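Local coordinates for HIGH potential IRON sulfur protein (Ectothiorhodospira shaposhnikovii, PDB 1HPI) that carries electrons in anaerobic electron transport of photosynthetic bacteria through a high-potential [4Fe-4S] cluster held by four cysteines, at residues 52-56 with 57-61. Sequence-based numbering, arbitrary orientation.
Sequences SVFPG and KLVSA. With SF4 (iron/sulfur cluster), chain B.
A type II beta turn from Phe54 to Lys57 leads the chain into strand 57-60 and brings that strand back beside Phe54, so that Val59 on the strand meets the phenyl ring next to the iron-sulfur cluster. Its closing bond runs from Lys57 N to Phe54 O at 3.1 Å. The corner residues meet the type II criteria: Pro55 has phi/psi of -55/137, and Gly56 takes the positive phi that suits a residue without a side chain. A water lies between two carbonyls, 2.9 Å from Phe54 O and 2.6 Å from Lys57 O, within hydrogen-bonding distance of each.

Beside the closing bond, Phe54 CB and Lys57 CB are 3.9 Å apart. The lysine chain bends at chi2 and runs past Gly56, its CD packing on the glycine carbonyl, while NZ makes a long, weak ion pair with Glu2 of the neighbouring strand 2-3.

One step inward, Phe54 CD2 touches Val59 CG1 at 4.0 Å. The two side chains cross at about a right angle, and the methyl approaches the ring obliquely. With CG anti to its own carbonyl carbon (chi1 -77°), the phenyl group extends inward, where Phe54 CE2 brings the ring edge within 3.8 Å of cluster sulfur S2. Val53 CG1 adds a methyl contact, 3.7 Å from S1, and Val59 also lies close to the cluster ligands Cys34 and Cys51. The apolar groups thus line part of the cluster's protein environment, an arrangement characteristic of the HiPIP fold, in which aromatic and aliphatic side chains enclose a cysteine-ligated [4Fe-4S] cubane.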
# COMPACT_ATOMS: atom_id res chain seq x y z
N SER A 52 8.26 -2.75 -2.01
CA SER A 52 9.22 -2.69 -3.11
C SER A 52 9.02 -1.54 -4.08
O SER A 52 9.97 -1.01 -4.65
CB SER A 52 9.16 -3.96 -3.92
OG SER A 52 9.41 -5.00 -2.99
N VAL A 53 7.77 -1.16 -4.27
CA VAL A 53 7.51 -0.08 -5.18
C VAL A 53 7.68 1.31 -4.59
O VAL A 53 7.61 2.29 -5.33
CB VAL A 53 6.27 -0.35 -6.05
CG1 VAL A 53 4.97 -0.03 -5.33
CG2 VAL A 53 6.34 0.40 -7.38
N PHE A 54 7.93 1.42 -3.28
CA PHE A 54 8.13 2.70 -2.60
C PHE A 54 9.40 2.65 -1.78
O PHE A 54 9.37 2.60 -0.56
CB PHE A 54 6.95 2.94 -1.64
CG PHE A 54 5.69 3.39 -2.33
CD1 PHE A 54 5.65 4.68 -2.86
CD2 PHE A 54 4.57 2.57 -2.47
CE1 PHE A 54 4.51 5.16 -3.52
CE2 PHE A 54 3.42 3.04 -3.12
CZ PHE A 54 3.40 4.34 -3.64
N PRO A 55 10.54 2.64 -2.44
CA PRO A 55 11.81 2.58 -1.75
C PRO A 55 11.98 3.69 -0.72
O PRO A 55 11.65 4.85 -0.97
CB PRO A 55 12.89 2.72 -2.83
CG PRO A 55 12.18 2.61 -4.17
CD PRO A 55 10.69 2.76 -3.91
N GLY A 56 12.51 3.31 0.45
CA GLY A 56 12.75 4.25 1.53
C GLY A 56 11.52 4.64 2.33
O GLY A 56 11.59 5.52 3.19
N LYS A 57 10.40 3.99 2.06
CA LYS A 57 9.19 4.31 2.77
C LYS A 57 8.51 3.13 3.42
O LYS A 57 8.74 1.99 3.03
CB LYS A 57 8.09 4.56 1.77
CG LYS A 57 8.27 5.83 0.98
CD LYS A 57 8.73 6.95 1.86
CE LYS A 57 8.66 8.25 1.09
NZ LYS A 57 9.41 9.33 1.74
N LEU A 58 7.66 3.45 4.40
CA LEU A 58 6.87 2.46 5.12
C LEU A 58 5.43 2.70 4.67
O LEU A 58 4.98 3.86 4.66
CB LEU A 58 6.87 2.61 6.66
CG LEU A 58 8.23 2.34 7.30
CD1 LEU A 58 8.13 2.60 8.80
CD2 LEU A 58 8.63 0.89 7.05
N VAL A 59 4.70 1.65 4.29
CA VAL A 59 3.32 1.83 3.87
C VAL A 59 2.40 1.20 4.92
O VAL A 59 2.85 0.36 5.70
CB VAL A 59 3.02 1.27 2.48
CG1 VAL A 59 3.97 1.92 1.48
CG2 VAL A 59 3.17 -0.25 2.47
N SER A 60 1.14 1.61 4.93
CA SER A 60 0.16 1.09 5.86
C SER A 60 -0.24 -0.35 5.54
O SER A 60 -0.63 -0.66 4.41
CB SER A 60 -1.05 1.99 5.80
OG SER A 60 -2.12 1.40 6.51
N ALA A 61 -0.17 -1.26 6.51
CA ALA A 61 -0.56 -2.64 6.25
C ALA A 61 -2.02 -2.74 5.79
O ALA A 61 -2.44 -3.67 5.11
CB ALA A 61 -0.33 -3.49 7.49
FE1 SF4 B . 0.58 -1.66 -0.65
FE2 SF4 B . 1.19 -3.51 -2.58
FE3 SF4 B . 2.97 -1.54 -1.89
FE4 SF4 B . 0.67 -0.89 -3.21
S1 SF4 B . 2.33 -2.21 -3.97
S2 SF4 B . 1.55 0.19 -1.43
S3 SF4 B . -0.74 -2.38 -2.37
S4 SF4 B . 2.18 -3.18 -0.55
O HOH W 1 9.89 0.38 1.30